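Local coordinates for protein cellulase CEL9M (Clostridium cellulolyticum, PDB 1IA7) that probably hydrolyses internal beta-1,4-glucosidic linkages in cellulose and related beta-glucans, as a family 9 glycoside hydrolase that also binds zinc and calcium, at residues A[124-129]-A[363-368]; A[55-60]-A[408-413]; A[359-364]-A[399-404]. All coordinates share one frame; numbering follows the deposited sequence.

Contact 1: A[124-129]-A[363-368]. With BGC (beta-D-glucopyranose), chain B; BGC (beta-D-glucopyranose), chain C.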
loop_
_atom_site.group_PDB
_atom_site.type_symbol
_atom_site.label_atom_id
_atom_site.label_comp_id
_atom_site.label_asym_id
_atom_site.label_seq_id
_atom_site.Cartn_x
_atom_site.Cartn_y
_atom_site.Cartn_z
ATOM N N ALA A 124 -14.895 17.643 2.952
ATOM C CA ALA A 124 -15.020 18.287 4.257
ATOM C C ALA A 124 -13.798 18.030 5.150
ATOM O O ALA A 124 -13.335 18.934 5.851
ATOM C CB ALA A 124 -16.284 17.811 4.958
ATOM N N ASP A 125 -13.277 16.804 5.125
ATOM C CA ASP A 125 -12.110 16.445 5.943
ATOM C C ASP A 125 -10.906 17.330 5.619
ATOM O O ASP A 125 -10.148 17.724 6.503
ATOM C CB ASP A 125 -11.727 14.976 5.708
ATOM C CG ASP A 125 -10.524 14.542 6.537
ATOM O OD1 ASP A 125 -10.632 14.507 7.782
ATOM O OD2 ASP A 125 -9.467 14.235 5.948
ATOM N N HIS A 126 -10.742 17.641 4.342
ATOM C CA HIS A 126 -9.621 18.454 3.897
ATOM C C HIS A 126 -9.719 19.937 4.257
ATOM O O HIS A 126 -8.732 20.666 4.163
ATOM C CB HIS A 126 -9.430 18.270 2.390
ATOM C CG HIS A 126 -9.037 16.876 2.008
ATOM N ND1 HIS A 126 -8.890 16.472 0.698
ATOM C CD2 HIS A 126 -8.751 15.793 2.769
ATOM C CE1 HIS A 126 -8.529 15.201 0.669
ATOM N NE2 HIS A 126 -8.437 14.765 1.912
ATOM N N THR A 127 -10.900 20.384 4.673
ATOM C CA THR A 127 -11.071 21.780 5.062
ATOM C C THR A 127 -10.603 21.937 6.508
ATOM O O THR A 127 -10.578 23.042 7.046
ATOM C CB THR A 127 -12.544 22.223 4.990
ATOM O OG1 THR A 127 -13.304 21.517 5.977
ATOM C CG2 THR A 127 -13.117 21.949 3.609
ATOM N N TYR A 128 -10.240 20.815 7.127
ATOM C CA TYR A 128 -9.769 20.797 8.510
ATOM C C TYR A 128 -8.260 20.586 8.587
ATOM O O TYR A 128 -7.699 19.798 7.829
ATOM C CB TYR A 128 -10.459 19.666 9.281
ATOM C CG TYR A 128 -9.891 19.407 10.665
ATOM C CD1 TYR A 128 -10.235 20.218 11.745
ATOM C CD2 TYR A 128 -9.015 18.342 10.895
ATOM C CE1 TYR A 128 -9.724 19.977 13.026
ATOM C CE2 TYR A 128 -8.496 18.093 12.171
ATOM C CZ TYR A 128 -8.858 18.916 13.231
ATOM O OH TYR A 128 -8.359 18.680 14.494
ATOM N N TRP A 129 -7.607 21.294 9.501
ATOM C CA TRP A 129 -6.172 21.128 9.690
ATOM C C TRP A 129 -5.841 21.198 11.173
ATOM O O TRP A 129 -5.869 22.266 11.780
ATOM C CB TRP A 129 -5.370 22.185 8.931
ATOM C CG TRP A 129 -3.912 21.849 8.887
ATOM C CD1 TRP A 129 -2.996 22.024 9.887
ATOM C CD2 TRP A 129 -3.219 21.175 7.826
ATOM N NE1 TRP A 129 -1.782 21.497 9.520
ATOM C CE2 TRP A 129 -1.890 20.969 8.258
ATOM C CE3 TRP A 129 -3.596 20.723 6.553
ATOM C CZ2 TRP A 129 -0.932 20.329 7.464
ATOM C CZ3 TRP A 129 -2.644 20.085 5.759
ATOM C CH2 TRP A 129 -1.326 19.896 6.221
ATOM N N HIS A 363 3.361 16.966 4.186
ATOM C CA HIS A 363 1.938 17.283 4.141
ATOM C C HIS A 363 1.243 16.208 4.969
ATOM O O HIS A 363 0.638 15.282 4.435
ATOM C CB HIS A 363 1.415 17.263 2.701
ATOM C CG HIS A 363 0.006 17.756 2.567
ATOM N ND1 HIS A 363 -0.331 19.087 2.685
ATOM C CD2 HIS A 363 -1.156 17.091 2.370
ATOM C CE1 HIS A 363 -1.640 19.221 2.570
ATOM N NE2 HIS A 363 -2.165 18.024 2.379
ATOM N N HIS A 364 1.350 16.336 6.286
ATOM C CA HIS A 364 0.765 15.369 7.208
ATOM C C HIS A 364 0.266 16.142 8.422
ATOM O O HIS A 364 1.050 16.737 9.156
ATOM C CB HIS A 364 1.841 14.346 7.595
ATOM C CG HIS A 364 1.322 13.148 8.329
ATOM N ND1 HIS A 364 1.111 13.141 9.690
ATOM C CD2 HIS A 364 1.016 11.900 7.897
ATOM C CE1 HIS A 364 0.703 11.942 10.067
ATOM N NE2 HIS A 364 0.637 11.169 8.999
ATOM N N ARG A 365 -1.047 16.138 8.623
ATOM C CA ARG A 365 -1.649 16.872 9.729
ATOM C C ARG A 365 -1.105 16.552 11.122
ATOM O O ARG A 365 -0.700 17.463 11.841
ATOM C CB ARG A 365 -3.176 16.707 9.689
ATOM C CG ARG A 365 -3.826 17.466 8.521
ATOM C CD ARG A 365 -5.291 17.102 8.318
ATOM N NE ARG A 365 -5.926 17.906 7.268
ATOM C CZ ARG A 365 -5.652 17.818 5.967
ATOM N NH1 ARG A 365 -4.747 16.952 5.525
ATOM N NH2 ARG A 365 -6.285 18.606 5.100
ATOM N N ALA A 366 -1.071 15.279 11.512
ATOM C CA ALA A 366 -0.571 14.934 12.850
ATOM C C ALA A 366 0.888 15.340 13.063
ATOM O O ALA A 366 1.226 15.939 14.082
ATOM C CB ALA A 366 -0.739 13.434 13.117
ATOM N N ALA A 367 1.752 15.017 12.107
ATOM C CA ALA A 367 3.163 15.360 12.241
ATOM C C ALA A 367 3.395 16.872 12.213
ATOM O O ALA A 367 4.213 17.388 12.977
ATOM C CB ALA A 367 3.984 14.668 11.144
ATOM N N ASN A 368 2.688 17.576 11.332
ATOM C CA ASN A 368 2.826 19.033 11.227
ATOM C C ASN A 368 2.619 19.648 12.606
ATOM O O ASN A 368 3.411 20.485 13.052
ATOM C CB ASN A 368 1.805 19.603 10.239
ATOM C CG ASN A 368 1.813 21.124 10.197
ATOM O OD1 ASN A 368 0.930 21.777 10.750
ATOM N ND2 ASN A 368 2.821 21.692 9.547
HETATM C C2 BGC B . -5.387 17.515 1.517
HETATM C C3 BGC B . -4.541 16.374 0.943
HETATM C C4 BGC B . -4.911 16.111 -0.521
HETATM C C5 BGC B . -4.849 17.417 -1.322
HETATM C C6 BGC B . -5.298 17.236 -2.762
HETATM C C1 BGC B . -5.312 18.750 0.613
HETATM O O2 BGC B . -4.911 17.846 2.812
HETATM O O3 BGC B . -4.744 15.197 1.713
HETATM O O4 BGC B . -4.005 15.171 -1.080
HETATM O O5 BGC B . -5.711 18.409 -0.723
HETATM O O6 BGC B . -6.644 16.789 -2.831
HETATM C C2 BGC C . -7.101 22.940 -0.679
HETATM C C3 BGC C . -7.201 21.468 -0.269
HETATM C C4 BGC C . -5.989 21.068 0.584
HETATM C C5 BGC C . -5.832 22.044 1.763
HETATM C C6 BGC C . -4.580 21.785 2.583
HETATM C C1 BGC C . -6.925 23.811 0.566
HETATM O O1 BGC C . -6.767 25.137 0.189
HETATM O O2 BGC C . -8.279 23.328 -1.371
HETATM O O3 BGC C . -7.264 20.653 -1.429
HETATM O O4 BGC C . -6.175 19.727 1.089
HETATM O O5 BGC C . -5.747 23.406 1.282
HETATM O O6 BGC C . -3.409 21.923 1.792
#

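Contact 2: A[55-60]-A[408-413]. With ZN (zinc ion), chain D; BGC (beta-D-glucopyranose), chain B.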
loop_
_atom_site.group_PDB
_atom_site.type_symbol
_atom_site.label_atom_id
_atom_site.label_comp_id
_atom_site.label_asym_id
_atom_site.label_seq_id
_atom_site.Cartn_x
_atom_site.Cartn_y
_atom_site.Cartn_z
ATOM N N HIS A 55 -5.473 6.280 8.777
ATOM C CA HIS A 55 -5.777 7.495 8.029
ATOM C C HIS A 55 -5.052 7.228 6.715
ATOM O O HIS A 55 -3.953 6.672 6.718
ATOM C CB HIS A 55 -5.168 8.715 8.723
ATOM C CG HIS A 55 -5.671 8.925 10.114
ATOM N ND1 HIS A 55 -4.877 9.418 11.126
ATOM C CD2 HIS A 55 -6.888 8.700 10.664
ATOM C CE1 HIS A 55 -5.581 9.485 12.242
ATOM N NE2 HIS A 55 -6.804 9.053 11.988
ATOM N N ASP A 56 -5.655 7.624 5.602
ATOM C CA ASP A 56 -5.066 7.369 4.295
ATOM C C ASP A 56 -3.707 7.986 3.991
ATOM O O ASP A 56 -2.766 7.274 3.655
ATOM C CB ASP A 56 -6.024 7.791 3.183
ATOM C CG ASP A 56 -5.479 7.449 1.809
ATOM O OD1 ASP A 56 -5.397 6.244 1.496
ATOM O OD2 ASP A 56 -5.114 8.372 1.052
ATOM N N ALA A 57 -3.605 9.306 4.086
ATOM C CA ALA A 57 -2.353 9.981 3.768
ATOM C C ALA A 57 -1.990 11.057 4.786
ATOM O O ALA A 57 -1.576 10.754 5.910
ATOM C CB ALA A 57 -2.455 10.591 2.373
ATOM N N GLY A 58 -2.124 12.312 4.371
ATOM C CA GLY A 58 -1.842 13.432 5.251
ATOM C C GLY A 58 -3.164 13.864 5.857
ATOM O O GLY A 58 -3.211 14.687 6.772
ATOM N N ASP A 59 -4.241 13.296 5.321
ATOM C CA ASP A 59 -5.594 13.572 5.786
ATOM C C ASP A 59 -6.042 12.454 6.725
ATOM O O ASP A 59 -5.249 11.577 7.085
ATOM C CB ASP A 59 -6.553 13.687 4.602
ATOM C CG ASP A 59 -6.569 12.438 3.737
ATOM O OD1 ASP A 59 -5.784 11.510 4.018
ATOM O OD2 ASP A 59 -7.364 12.391 2.774
ATOM N N HIS A 60 -7.312 12.461 7.106
ATOM C CA HIS A 60 -7.794 11.462 8.044
ATOM C C HIS A 60 -8.889 10.514 7.578
ATOM O O HIS A 60 -9.353 9.679 8.351
ATOM C CB HIS A 60 -8.214 12.175 9.327
ATOM C CG HIS A 60 -7.095 12.929 9.973
ATOM N ND1 HIS A 60 -7.291 14.088 10.691
ATOM C CD2 HIS A 60 -5.761 12.697 9.989
ATOM C CE1 HIS A 60 -6.126 14.540 11.118
ATOM N NE2 HIS A 60 -5.182 13.714 10.707
ATOM N N TYR A 408 4.990 17.050 -4.026
ATOM C CA TYR A 408 6.319 16.761 -3.502
ATOM C C TYR A 408 6.341 16.254 -2.059
ATOM O O TYR A 408 7.082 15.329 -1.725
ATOM C CB TYR A 408 7.200 18.016 -3.543
ATOM C CG TYR A 408 7.451 18.621 -4.905
ATOM C CD1 TYR A 408 6.456 19.336 -5.574
ATOM C CD2 TYR A 408 8.705 18.514 -5.506
ATOM C CE1 TYR A 408 6.709 19.934 -6.811
ATOM C CE2 TYR A 408 8.969 19.102 -6.736
ATOM C CZ TYR A 408 7.971 19.812 -7.384
ATOM O OH TYR A 408 8.244 20.403 -8.601
ATOM N N THR A 409 5.522 16.862 -1.210
ATOM C CA THR A 409 5.525 16.545 0.214
ATOM C C THR A 409 4.481 15.645 0.862
ATOM O O THR A 409 4.567 15.393 2.063
ATOM C CB THR A 409 5.522 17.837 1.023
ATOM O OG1 THR A 409 4.328 18.569 0.724
ATOM C CG2 THR A 409 6.740 18.687 0.674
ATOM N N GLU A 410 3.486 15.156 0.141
ATOM C CA GLU A 410 2.545 14.322 0.868
ATOM C C GLU A 410 3.070 12.898 1.025
ATOM O O GLU A 410 3.972 12.473 0.301
ATOM C CB GLU A 410 1.157 14.330 0.221
ATOM C CG GLU A 410 0.107 13.629 1.098
ATOM C CD GLU A 410 -1.322 14.066 0.804
ATOM O OE1 GLU A 410 -1.624 14.346 -0.374
ATOM O OE2 GLU A 410 -2.144 14.116 1.751
ATOM N N VAL A 411 2.525 12.193 2.010
ATOM C CA VAL A 411 2.900 10.819 2.310
ATOM C C VAL A 411 1.600 10.021 2.320
ATOM O O VAL A 411 0.517 10.606 2.383
ATOM C CB VAL A 411 3.566 10.735 3.694
ATOM C CG1 VAL A 411 4.828 11.591 3.715
ATOM C CG2 VAL A 411 2.593 11.221 4.771
ATOM N N ALA A 412 1.688 8.698 2.253
ATOM C CA ALA A 412 0.478 7.892 2.255
ATOM C C ALA A 412 0.757 6.425 2.515
ATOM O O ALA A 412 1.875 5.950 2.341
ATOM C CB ALA A 412 -0.252 8.054 0.926
ATOM N N LEU A 413 -0.274 5.709 2.938
ATOM C CA LEU A 413 -0.150 4.285 3.207
ATOM C C LEU A 413 0.334 3.541 1.966
ATOM O O LEU A 413 1.255 2.723 2.045
ATOM C CB LEU A 413 -1.503 3.714 3.635
ATOM C CG LEU A 413 -2.176 4.338 4.856
ATOM C CD1 LEU A 413 -3.580 3.762 5.019
ATOM C CD2 LEU A 413 -1.325 4.070 6.094
HETATM ZN ZN ZN D . -8.356 8.663 13.357
HETATM C C2 BGC B . -5.387 17.515 1.517
HETATM C C3 BGC B . -4.541 16.374 0.943
HETATM C C4 BGC B . -4.911 16.111 -0.521
HETATM C C5 BGC B . -4.849 17.417 -1.322
HETATM C C6 BGC B . -5.298 17.236 -2.762
HETATM C C1 BGC B . -5.312 18.750 0.613
HETATM O O2 BGC B . -4.911 17.846 2.812
HETATM O O3 BGC B . -4.744 15.197 1.713
HETATM O O4 BGC B . -4.005 15.171 -1.080
HETATM O O5 BGC B . -5.711 18.409 -0.723
HETATM O O6 BGC B . -6.644 16.789 -2.831
#

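Contact 3: A[359-364]-A[399-404]. With BGC (beta-D-glucopyranose), chain B.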
loop_
_atom_site.group_PDB
_atom_site.type_symbol
_atom_site.label_atom_id
_atom_site.label_comp_id
_atom_site.label_asym_id
_atom_site.label_seq_id
_atom_site.Cartn_x
_atom_site.Cartn_y
_atom_site.Cartn_z
ATOM N N CYS A 359 12.868 15.727 4.225
ATOM C CA CYS A 359 11.765 16.678 4.115
ATOM C C CYS A 359 11.363 17.206 5.489
ATOM O O CYS A 359 11.119 16.428 6.403
ATOM C CB CYS A 359 10.565 16.000 3.447
ATOM S SG CYS A 359 9.064 17.010 3.367
ATOM N N ILE A 360 11.296 18.527 5.636
ATOM C CA ILE A 360 10.915 19.119 6.916
ATOM C C ILE A 360 9.496 19.677 6.902
ATOM O O ILE A 360 8.962 20.052 7.949
ATOM C CB ILE A 360 11.881 20.254 7.340
ATOM C CG1 ILE A 360 11.838 21.390 6.320
ATOM C CG2 ILE A 360 13.297 19.713 7.473
ATOM C CD1 ILE A 360 12.673 22.590 6.723
ATOM N N HIS A 361 8.889 19.721 5.719
ATOM C CA HIS A 361 7.524 20.228 5.553
ATOM C C HIS A 361 6.592 19.148 4.997
ATOM O O HIS A 361 5.980 19.326 3.944
ATOM C CB HIS A 361 7.513 21.426 4.593
ATOM C CG HIS A 361 8.207 22.641 5.123
ATOM N ND1 HIS A 361 7.640 23.473 6.065
ATOM C CD2 HIS A 361 9.425 23.163 4.846
ATOM C CE1 HIS A 361 8.479 24.455 6.345
ATOM N NE2 HIS A 361 9.569 24.291 5.618
ATOM N N PRO A 362 6.469 18.010 5.697
ATOM C CA PRO A 362 5.584 16.960 5.183
ATOM C C PRO A 362 4.111 17.372 5.207
ATOM O O PRO A 362 3.668 18.066 6.121
ATOM C CB PRO A 362 5.873 15.785 6.113
ATOM C CG PRO A 362 6.193 16.469 7.418
ATOM C CD PRO A 362 7.092 17.602 6.971
ATOM N N HIS A 363 3.361 16.966 4.186
ATOM C CA HIS A 363 1.938 17.283 4.141
ATOM C C HIS A 363 1.243 16.208 4.969
ATOM O O HIS A 363 0.638 15.282 4.435
ATOM C CB HIS A 363 1.415 17.263 2.701
ATOM C CG HIS A 363 0.006 17.756 2.567
ATOM N ND1 HIS A 363 -0.331 19.087 2.685
ATOM C CD2 HIS A 363 -1.156 17.091 2.370
ATOM C CE1 HIS A 363 -1.640 19.221 2.570
ATOM N NE2 HIS A 363 -2.165 18.024 2.379
ATOM N N HIS A 364 1.350 16.336 6.286
ATOM C CA HIS A 364 0.765 15.369 7.208
ATOM C C HIS A 364 0.266 16.142 8.422
ATOM O O HIS A 364 1.050 16.737 9.156
ATOM C CB HIS A 364 1.841 14.346 7.595
ATOM C CG HIS A 364 1.322 13.148 8.329
ATOM N ND1 HIS A 364 1.111 13.141 9.690
ATOM C CD2 HIS A 364 1.016 11.900 7.897
ATOM C CE1 HIS A 364 0.703 11.942 10.067
ATOM N NE2 HIS A 364 0.637 11.169 8.999
ATOM N N PHE A 399 13.708 19.065 -5.655
ATOM C CA PHE A 399 12.696 18.856 -4.627
ATOM C C PHE A 399 12.272 20.179 -3.994
ATOM O O PHE A 399 13.113 20.965 -3.559
ATOM C CB PHE A 399 13.236 17.924 -3.535
ATOM C CG PHE A 399 12.218 17.560 -2.489
ATOM C CD1 PHE A 399 11.192 16.666 -2.778
ATOM C CD2 PHE A 399 12.275 18.125 -1.219
ATOM C CE1 PHE A 399 10.238 16.338 -1.816
ATOM C CE2 PHE A 399 11.327 17.807 -0.247
ATOM C CZ PHE A 399 10.305 16.911 -0.546
ATOM N N LEU A 400 10.965 20.418 -3.948
ATOM C CA LEU A 400 10.424 21.637 -3.353
ATOM C C LEU A 400 9.850 21.289 -1.985
ATOM O O LEU A 400 8.764 20.726 -1.887
ATOM C CB LEU A 400 9.322 22.225 -4.239
ATOM C CG LEU A 400 9.727 22.670 -5.647
ATOM C CD1 LEU A 400 8.506 23.203 -6.381
ATOM C CD2 LEU A 400 10.806 23.740 -5.562
ATOM N N ASP A 401 10.580 21.636 -0.931
ATOM C CA ASP A 401 10.151 21.328 0.428
ATOM C C ASP A 401 9.099 22.300 0.968
ATOM O O ASP A 401 9.415 23.185 1.762
ATOM C CB ASP A 401 11.364 21.314 1.359
ATOM C CG ASP A 401 11.155 20.439 2.577
ATOM O OD1 ASP A 401 9.995 20.289 3.015
ATOM O OD2 ASP A 401 12.155 19.912 3.106
ATOM N N ASP A 402 7.851 22.122 0.541
ATOM C CA ASP A 402 6.743 22.971 0.983
ATOM C C ASP A 402 5.452 22.178 1.159
ATOM O O ASP A 402 5.043 21.426 0.273
ATOM C CB ASP A 402 6.512 24.112 -0.013
ATOM C CG ASP A 402 5.165 24.794 0.181
ATOM O OD1 ASP A 402 4.790 25.072 1.341
ATOM O OD2 ASP A 402 4.481 25.061 -0.829
ATOM N N ALA A 403 4.809 22.360 2.309
ATOM C CA ALA A 403 3.571 21.655 2.624
ATOM C C ALA A 403 2.451 21.893 1.612
ATOM O O ALA A 403 1.574 21.041 1.445
ATOM C CB ALA A 403 3.098 22.039 4.022
ATOM N N ASN A 404 2.467 23.043 0.940
ATOM C CA ASN A 404 1.433 23.342 -0.049
ATOM C C ASN A 404 1.611 22.535 -1.329
ATOM O O ASN A 404 0.639 22.246 -2.029
ATOM C CB ASN A 404 1.415 24.834 -0.391
ATOM C CG ASN A 404 0.794 25.672 0.703
ATOM O OD1 ASN A 404 -0.298 25.364 1.192
ATOM N ND2 ASN A 404 1.474 26.743 1.091
HETATM C C2 BGC B . -5.387 17.515 1.517
HETATM C C3 BGC B . -4.541 16.374 0.943
HETATM C C4 BGC B . -4.911 16.111 -0.521
HETATM C C5 BGC B . -4.849 17.417 -1.322
HETATM C C6 BGC B . -5.298 17.236 -2.762
HETATM C C1 BGC B . -5.312 18.750 0.613
HETATM O O2 BGC B . -4.911 17.846 2.812
HETATM O O3 BGC B . -4.744 15.197 1.713
HETATM O O4 BGC B . -4.005 15.171 -1.080
HETATM O O5 BGC B . -5.711 18.409 -0.723
HETATM O O6 BGC B . -6.644 16.789 -2.831
#

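Contact 1: A[124-129]-A[363-368]
Arg365 reaches from the short helix 365-368 across the indole of Trp129 to the backbone of the turn Asp125-Tyr128 and to a bound glucose. Its CB starts the chain with CG anti to the carbonyl carbon (chi1 -71°). CG then lies over the six-membered ring of Trp129, 3.8 Å from its centroid, as a CH-pi contact. From CG to NE the chain is extended. CD passes Tyr128 O, and NE gives that carbonyl a nearly straight bond of 2.7 Å, with the oxygen in the guanidinium plane. Trp129 CE3 lies over one face of the guanidinium, 3.6 Å from CZ, with the two planes 41° apart. At the tip, NH1 and NH2 both donate to O2 of the chain B glucose, NH2 at 2.8 Å. NH2 also makes weak bonds to the carbonyls of His126 and Tyr128, and Gly58 O takes another bond from NH1.

Trp129 is itself tied down. Its NE1 donates to Asn368 OD1 at 3.0 Å, and this donor stands above the amide plane. His363 CE1 comes to the indole edge, 3.5 Å from Trp129 CZ3, and His363 NE2 shares the same glucose O2. The His126 ring lies against that sugar, with C2 over its face. Three side-chain nitrogens thus converge on one sugar hydroxyl, and the buried guanidinium is held by carbonyls and sugar, consistent with a substrate-binding cleft.

Contact 2: A[55-60]-A[408-413]
His55 and Asp56 present their carbonyl oxygens to Leu413, at the start of the helix 413-430. His55 O touches Leu413 CD1 at 3.4 Å. On its other side His55 turns away and binds the zinc ion through NE2 at 2.1 Å. Cys22, Cys38 and His39 complete that site.

Asp56 O accepts from Leu413 N at 3.0 Å. One of the first amides of the helix is thereby satisfied by the neighbouring loop. The carboxylate of Asp56 goes elsewhere, to Tyr204.

Ala57 points its methyl at the other segment. CB meets Ala412 CB at 3.7 Å and also packs by Val411 O and Glu410 OE2. Val411 O is buried here without a polar partner in the model.

Gly58 follows with its backbone N, which donates to Glu410 OE2 at 3.2 Å. The bond comes from the anti side, somewhat out of the carboxylate plane, and is bent, at 139°. Glu410 has CG anti to its own N (chi1 -171°) and continues extended. This carries the carboxylate past Ala57 to the chain B glucose. There OE1 accepts from the sugar O4 at 2.6 Å, and OE2 accepts from O3 at 2.8 Å. OE2 is therefore gripped by both the sugar and Gly58.

Asp59 turns back on its own segment. Its OD1 accepts from Ala57 N at 3.1 Å, while OD2 is bonded to His126. This fixes the loop that carries the Gly58 amide. A glutamate held against a glucose by a loop from the N-terminal part of the chain fits the active site of family 9 cellulases, where Glu410 is the predicted catalytic residue.

Contact 3: A[359-364]-A[399-404]
Two loops of the family 9 fold meet next to the presumed catalytic centre, and one of them carries Asp401, a predicted active-site residue. Its carboxylate faces two successive backbone amides of the loop 359-364. OD2 accepts from Ile360 N at 3.0 Å through its syn lone pair, and the bond is nearly straight at 166°. OD1 accepts from His361 N at 3.0 Å. That bond is more bent, and the amide lies on the syn side, a little out of the carboxylate plane. Each oxygen thus has its own amide, which should restrain the rotation of the group.

The carbon atoms around the carboxylate close in as well. CG1 of Ile360 lies 3.6 Å from Asp401 OD2. The chi1 of Ile360, 62°, puts this branch between its own backbone N and carbonyl carbon. The His361 ring stands almost perpendicular to the carboxylate, at 88°, with the carboxylate carbon by its edge. His361 CB is also close to OD1.

Cys359 lies against both Asp401 and Phe399. Its CB touches Phe399 CZ at 4.1 Å, and its sulfur lies at the edge of the phenyl ring. The far end of the contact is held by Ala403. Its carbonyl accepts from His363 ND1 at 3.0 Å, with the oxygen tilted from the imidazole plane. This bond orients the ring whose other nitrogen meets the sugar.

Between these ends Asp402 makes an Asx turn, its OD1 accepting from Asn404 N at 3.1 Å. Asp401 is the centre of an inverse gamma turn, as is His363. A predicted catalytic aspartate and a histidine bound to glucose, on adjoining loops, are consistent with the active-site cleft of a family 9 cellulase.

The three contacts line one side of the chain, with centres 9 to 13 Å apart. Contact 2 joins the most distant parts of the sequence, 55-60 and 408-413, and contacts 1 and 3 are nested inside the loop it closes. Contacts 1 and 3 share His363 and His364, just before the helix 365-368. The helix 406-409 ends within the second segment of contact 2, and Thr409 O bonds to His363 N. Contact 1 also meets contact 2 through His126 and Asp59. All three touch the chain B glucose. Segments far apart in sequence are thus gathered round one sugar, consistent with a single substrate cleft, with the zinc site held by the same loop 55-60 farther off.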